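Mercuric reductase (Metallosphaera sedula, PDB 4YWO) catalyses the NADPH-dependent reduction of mercuric ion to elemental mercury, working as an FAD-containing homodimer of the pyridine nucleotide-disulphide oxidoreductase family. Local coordinates at the flavin-adenine dinucleotide site. Numbering follows the deposited sequence. Chains: chain A/B, Mercuric reductase.

The flavin-adenine dinucleotide site. Residues chain A 22-26, 46, 52, 57-58, 62, 118-120, 143-145, 185, 306, 312-314, 317; chain B 436-437. With FAD (flavin-adenine dinucleotide), chain C.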
loop_
_atom_site.group_PDB
_atom_site.type_symbol
_atom_site.label_atom_id
_atom_site.label_comp_id
_atom_site.label_asym_id
_atom_site.label_seq_id
_atom_site.Cartn_x
_atom_site.Cartn_y
_atom_site.Cartn_z
ATOM N N GLY A 22 10.772 -17.562 -26.598
ATOM C CA GLY A 22 10.462 -16.186 -26.181
ATOM C C GLY A 22 11.255 -15.815 -24.898
ATOM O O GLY A 22 11.410 -16.635 -24.012
ATOM N N TYR A 23 11.778 -14.573 -24.877
ATOM C CA TYR A 23 12.628 -14.142 -23.762
ATOM C C TYR A 23 12.155 -12.842 -23.048
ATOM O O TYR A 23 12.900 -11.890 -22.823
ATOM C CB TYR A 23 14.105 -14.129 -24.144
ATOM C CG TYR A 23 14.607 -13.378 -25.323
ATOM C CD1 TYR A 23 14.007 -12.221 -25.831
ATOM C CD2 TYR A 23 15.737 -13.886 -25.980
ATOM C CE1 TYR A 23 14.570 -11.529 -26.894
ATOM C CE2 TYR A 23 16.288 -13.176 -27.050
ATOM C CZ TYR A 23 15.688 -12.045 -27.542
ATOM O OH TYR A 23 16.222 -11.358 -28.623
ATOM N N GLY A 24 10.838 -12.794 -22.917
ATOM C CA GLY A 24 10.148 -11.850 -22.034
ATOM C C GLY A 24 10.044 -12.386 -20.612
ATOM O O GLY A 24 10.786 -13.253 -20.160
ATOM N N ALA A 25 9.088 -11.889 -19.887
ATOM C CA ALA A 25 8.885 -12.222 -18.480
ATOM C C ALA A 25 8.664 -13.720 -18.256
ATOM O O ALA A 25 9.305 -14.333 -17.399
ATOM C CB ALA A 25 7.602 -11.474 -17.991
ATOM N N ALA A 26 7.788 -14.339 -19.063
ATOM C CA ALA A 26 7.549 -15.777 -18.938
ATOM C C ALA A 26 8.819 -16.595 -19.251
ATOM O O ALA A 26 9.126 -17.580 -18.568
ATOM C CB ALA A 26 6.363 -16.216 -19.743
ATOM N N LYS A 46 13.311 -13.315 -30.254
ATOM C CA LYS A 46 13.727 -12.242 -31.134
ATOM C C LYS A 46 13.335 -10.937 -30.561
ATOM O O LYS A 46 12.518 -10.890 -29.673
ATOM C CB LYS A 46 13.150 -12.512 -32.475
ATOM C CG LYS A 46 11.680 -12.376 -32.486
ATOM C CD LYS A 46 11.196 -12.787 -33.820
ATOM C CE LYS A 46 9.737 -12.970 -33.740
ATOM N NZ LYS A 46 9.143 -11.667 -34.012
ATOM N N THR A 52 8.151 -7.347 -23.546
ATOM C CA THR A 52 7.296 -6.214 -23.543
ATOM C C THR A 52 7.404 -5.357 -22.297
ATOM O O THR A 52 7.440 -4.124 -22.431
ATOM C CB THR A 52 5.833 -6.689 -23.688
ATOM O OG1 THR A 52 5.706 -7.297 -25.021
ATOM C CG2 THR A 52 4.844 -5.547 -23.565
ATOM N N GLY A 57 6.258 -1.559 -22.145
ATOM C CA GLY A 57 5.089 -1.928 -21.392
ATOM C C GLY A 57 5.116 -1.285 -20.002
ATOM O O GLY A 57 5.146 -0.030 -19.992
ATOM N N CYS A 58 5.041 -2.091 -18.948
ATOM C CA CYS A 58 4.810 -1.622 -17.594
ATOM C C CYS A 58 5.845 -0.622 -17.122
ATOM O O CYS A 58 5.504 0.351 -16.448
ATOM C CB CYS A 58 4.753 -2.806 -16.625
ATOM S SG CYS A 58 4.614 -4.421 -17.426
ATOM N N LYS A 62 4.572 3.248 -16.556
ATOM C CA LYS A 62 4.471 3.745 -15.143
ATOM C C LYS A 62 5.402 4.897 -14.955
ATOM O O LYS A 62 5.126 5.779 -14.140
ATOM C CB LYS A 62 4.632 2.569 -14.158
ATOM C CG LYS A 62 3.283 1.797 -13.842
ATOM C CD LYS A 62 2.249 1.572 -15.011
ATOM C CE LYS A 62 2.212 0.285 -15.577
ATOM N NZ LYS A 62 1.201 0.419 -16.679
ATOM N N GLY A 118 16.468 -15.228 -32.830
ATOM C CA GLY A 118 15.803 -15.475 -34.083
ATOM C C GLY A 118 14.372 -15.900 -33.890
ATOM O O GLY A 118 13.955 -16.165 -32.769
ATOM N N GLU A 119 13.625 -15.994 -35.002
ATOM C CA GLU A 119 12.219 -16.387 -35.020
ATOM C C GLU A 119 12.166 -17.913 -35.079
ATOM O O GLU A 119 12.699 -18.509 -36.075
ATOM C CB GLU A 119 11.460 -15.741 -36.145
ATOM C CG GLU A 119 10.042 -16.148 -36.215
ATOM C CD GLU A 119 9.201 -15.508 -37.255
ATOM O OE1 GLU A 119 8.565 -14.484 -36.923
ATOM O OE2 GLU A 119 9.184 -16.045 -38.388
ATOM N N ALA A 120 11.598 -18.549 -34.059
ATOM C CA ALA A 120 11.338 -19.990 -34.014
ATOM C C ALA A 120 9.988 -20.318 -34.586
ATOM O O ALA A 120 8.972 -19.612 -34.343
ATOM C CB ALA A 120 11.451 -20.563 -32.620
ATOM N N ALA A 143 6.437 -19.134 -24.890
ATOM C CA ALA A 143 6.221 -17.875 -24.102
ATOM C C ALA A 143 6.446 -16.674 -25.007
ATOM O O ALA A 143 7.284 -15.806 -24.792
ATOM C CB ALA A 143 7.239 -17.904 -23.006
ATOM N N THR A 144 5.669 -16.611 -26.118
ATOM C CA THR A 144 5.940 -15.683 -27.207
ATOM C C THR A 144 5.142 -14.427 -27.121
ATOM O O THR A 144 5.295 -13.557 -27.932
ATOM C CB THR A 144 5.623 -16.367 -28.585
ATOM O OG1 THR A 144 4.351 -17.077 -28.468
ATOM C CG2 THR A 144 6.738 -17.339 -28.867
ATOM N N GLY A 145 4.378 -14.238 -26.024
ATOM C CA GLY A 145 3.735 -12.968 -25.847
ATOM C C GLY A 145 2.584 -12.648 -26.730
ATOM O O GLY A 145 1.908 -13.508 -27.243
ATOM N N LEU A 185 -5.390 0.155 -20.791
ATOM C CA LEU A 185 -4.325 0.913 -21.492
ATOM C C LEU A 185 -4.887 2.171 -22.024
ATOM O O LEU A 185 -4.236 3.235 -21.976
ATOM C CB LEU A 185 -3.688 0.154 -22.628
ATOM C CG LEU A 185 -2.850 -1.046 -22.097
ATOM C CD1 LEU A 185 -1.973 -1.587 -23.266
ATOM C CD2 LEU A 185 -1.966 -0.851 -20.848
ATOM N N ASP A 306 1.306 -14.094 -22.042
ATOM C CA ASP A 306 0.268 -13.508 -22.809
ATOM C C ASP A 306 -0.151 -14.357 -23.995
ATOM O O ASP A 306 -1.292 -14.210 -24.466
ATOM C CB ASP A 306 0.754 -12.180 -23.448
ATOM C CG ASP A 306 0.901 -11.030 -22.523
ATOM O OD1 ASP A 306 0.647 -11.169 -21.326
ATOM O OD2 ASP A 306 1.269 -9.918 -23.083
ATOM N N MET A 312 -3.341 -10.534 -19.120
ATOM C CA MET A 312 -2.031 -10.154 -19.586
ATOM C C MET A 312 -1.368 -9.299 -18.497
ATOM O O MET A 312 -1.593 -8.068 -18.406
ATOM C CB MET A 312 -2.083 -9.527 -20.985
ATOM C CG MET A 312 -2.585 -10.630 -21.956
ATOM S SD MET A 312 -2.577 -10.002 -23.607
ATOM C CE MET A 312 -3.255 -11.364 -24.613
ATOM N N LEU A 313 -0.538 -9.937 -17.721
ATOM C CA LEU A 313 0.096 -9.299 -16.576
ATOM C C LEU A 313 1.504 -9.818 -16.434
ATOM O O LEU A 313 1.704 -11.072 -16.497
ATOM C CB LEU A 313 -0.674 -9.673 -15.331
ATOM C CG LEU A 313 -2.126 -9.152 -15.222
ATOM C CD1 LEU A 313 -2.926 -9.966 -14.219
ATOM C CD2 LEU A 313 -2.080 -7.705 -14.723
ATOM N N GLU A 314 2.455 -8.973 -16.060
ATOM C CA GLU A 314 3.806 -9.394 -15.894
ATOM C C GLU A 314 3.994 -10.418 -14.809
ATOM O O GLU A 314 4.708 -11.427 -14.962
ATOM C CB GLU A 314 4.697 -8.168 -15.701
ATOM C CG GLU A 314 6.159 -8.493 -15.682
ATOM C CD GLU A 314 6.687 -8.963 -14.303
ATOM O OE1 GLU A 314 6.009 -8.944 -13.231
ATOM O OE2 GLU A 314 7.846 -9.451 -14.222
ATOM N N ALA A 317 2.638 -13.713 -15.909
ATOM C CA ALA A 317 3.498 -14.348 -16.976
ATOM C C ALA A 317 4.723 -15.018 -16.317
ATOM O O ALA A 317 5.022 -16.179 -16.610
ATOM C CB ALA A 317 3.901 -13.314 -18.010
ATOM N N MET B 436 1.180 -7.551 -7.716
ATOM C CA MET B 436 1.027 -6.691 -8.879
ATOM C C MET B 436 2.361 -6.059 -9.194
ATOM O O MET B 436 3.030 -5.465 -8.301
ATOM C CB MET B 436 -0.020 -5.606 -8.653
ATOM C CG MET B 436 -0.228 -4.778 -9.851
ATOM S SD MET B 436 -1.136 -5.739 -11.164
ATOM C CE MET B 436 -0.793 -4.874 -12.539
ATOM N N PHE B 437 2.768 -6.163 -10.454
ATOM C CA PHE B 437 3.976 -5.438 -10.912
ATOM C C PHE B 437 3.584 -4.172 -11.634
ATOM O O PHE B 437 2.591 -4.239 -12.446
ATOM C CB PHE B 437 4.764 -6.333 -11.912
ATOM C CG PHE B 437 6.062 -5.722 -12.309
ATOM C CD1 PHE B 437 7.194 -5.816 -11.516
ATOM C CD2 PHE B 437 6.129 -5.120 -13.455
ATOM C CE1 PHE B 437 8.385 -5.228 -11.951
ATOM C CE2 PHE B 437 7.317 -4.543 -13.932
ATOM C CZ PHE B 437 8.442 -4.608 -13.176
HETATM P PA FAD C . 6.506 -11.145 -24.077
HETATM O O1A FAD C . 7.349 -10.466 -23.024
HETATM O O2A FAD C . 6.029 -10.364 -25.279
HETATM O O5B FAD C . 7.304 -12.441 -24.602
HETATM C C5B FAD C . 7.480 -12.666 -25.999
HETATM C C4B FAD C . 8.954 -12.524 -26.354
HETATM O O4B FAD C . 9.397 -13.691 -27.054
HETATM C C3B FAD C . 9.192 -11.323 -27.254
HETATM O O3B FAD C . 10.089 -10.405 -26.622
HETATM C C2B FAD C . 9.812 -11.862 -28.527
HETATM O O2B FAD C . 11.111 -11.292 -28.719
HETATM C C1B FAD C . 9.925 -13.367 -28.343
HETATM N N9A FAD C . 9.141 -14.061 -29.395
HETATM C C8A FAD C . 7.853 -13.822 -29.702
HETATM N N7A FAD C . 7.433 -14.627 -30.712
HETATM C C5A FAD C . 8.473 -15.404 -31.068
HETATM C C6A FAD C . 8.714 -16.472 -32.066
HETATM N N6A FAD C . 7.734 -16.880 -32.908
HETATM N N1A FAD C . 9.947 -17.026 -32.109
HETATM C C2A FAD C . 10.930 -16.629 -31.278
HETATM N N3A FAD C . 10.780 -15.667 -30.350
HETATM C C4A FAD C . 9.596 -15.027 -30.197
HETATM N N1 FAD C . 1.423 -5.813 -16.902
HETATM C C2 FAD C . 1.459 -5.584 -15.565
HETATM O O2 FAD C . 1.393 -6.560 -14.787
HETATM N N3 FAD C . 1.562 -4.349 -15.042
HETATM C C4 FAD C . 1.637 -3.254 -15.807
HETATM O O4 FAD C . 1.733 -2.118 -15.290
HETATM C C4X FAD C . 1.604 -3.416 -17.280
HETATM N N5 FAD C . 1.675 -2.361 -18.121
HETATM C C5X FAD C . 1.642 -2.542 -19.462
HETATM C C6 FAD C . 1.717 -1.441 -20.308
HETATM C C7 FAD C . 1.684 -1.619 -21.687
HETATM C C7M FAD C . 1.764 -0.424 -22.601
HETATM C C8 FAD C . 1.569 -2.986 -22.260
HETATM C C8M FAD C . 1.534 -3.175 -23.754
HETATM C C9 FAD C . 1.495 -4.089 -21.418
HETATM C C9A FAD C . 1.528 -3.912 -20.040
HETATM N N10 FAD C . 1.453 -5.025 -19.180
HETATM C C10 FAD C . 1.489 -4.801 -17.791
HETATM C "C1'" FAD C . 1.339 -6.383 -19.717
HETATM C "C2'" FAD C . 2.693 -7.078 -19.632
HETATM O "O2'" FAD C . 3.694 -6.248 -20.231
HETATM C "C3'" FAD C . 2.660 -8.427 -20.340
HETATM O "O3'" FAD C . 1.557 -9.196 -19.850
HETATM C "C4'" FAD C . 3.956 -9.195 -20.112
HETATM O "O4'" FAD C . 5.034 -8.520 -20.769
HETATM C "C5'" FAD C . 3.848 -10.619 -20.644
HETATM O "O5'" FAD C . 5.152 -11.119 -20.933
HETATM P P FAD C . 5.342 -12.411 -21.873
HETATM O O1P FAD C . 6.751 -12.925 -21.690
HETATM O O2P FAD C . 4.169 -13.335 -21.650
HETATM O O3P FAD C . 5.221 -11.791 -23.353
HETATM O O HOH W 1 3.657 -15.432 -23.576
HETATM O O HOH W 2 1.654 -7.900 -12.544
HETATM O O HOH W 3 8.518 -14.579 -22.572
#
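FAD lies stretched along a narrow channel that hides 950 of its 1008 Å², so little of the cofactor can meet solvent. One face of the isoalloxazine rests on A:Gly57, whose CA is 3.4 Å from FAD C7 of the benzenoid ring, and on A:Cys58, whose CB and SG lie over the central and pyrimidine parts. A:Cys58 and A:Cys53 form the redox-active disulphide, with A:Cys58 the sulphur next to the flavin. The opposite wall is A:Leu185, whose CD1 and CD2 meet the dimethylbenzene part, plus the tip of B:Met436, reaching over the pyrimidine.

Polar groups fix the rim. A:Lys62, bent at chi2 (38°) and chi3, brings NZ alongside to hydrogen bond with flavin N5 (3.2 Å); a lysine placed beside N5 could stabilise a reduced flavin. A:Glu314 N, at the start of helix 314-330, binds O2 at 2.9 Å; the helix end may favour negative charge there. The partner subunit closes this end: flavin N3 donates to B:Phe437 O at 2.8 Å, from above the carbonyl plane. The A:Glu314 carboxylate, turned 38° from the B:Phe437 ring, lies over that ring's rim.

Farther along, A:Asp306 receives the ribityl O3' on the syn lone pair of OD1 (2.6 Å), while its backbone N holds phosphate O2P. A:Thr52 binds O1A and O2A through N and OG1. Adenine is sandwiched by A:Thr144 CG2 and, on the other face, A:Lys46 CE; A:Ala120 N caps N1A at 3.0 Å.

The Rossmann glycine motif, residues 22-27, runs into the first turn of helix 25-36, and A:Ala26 N there binds O1P (3.2 Å). The cofactor thus runs from this nucleotide-binding fold to the dimer interface.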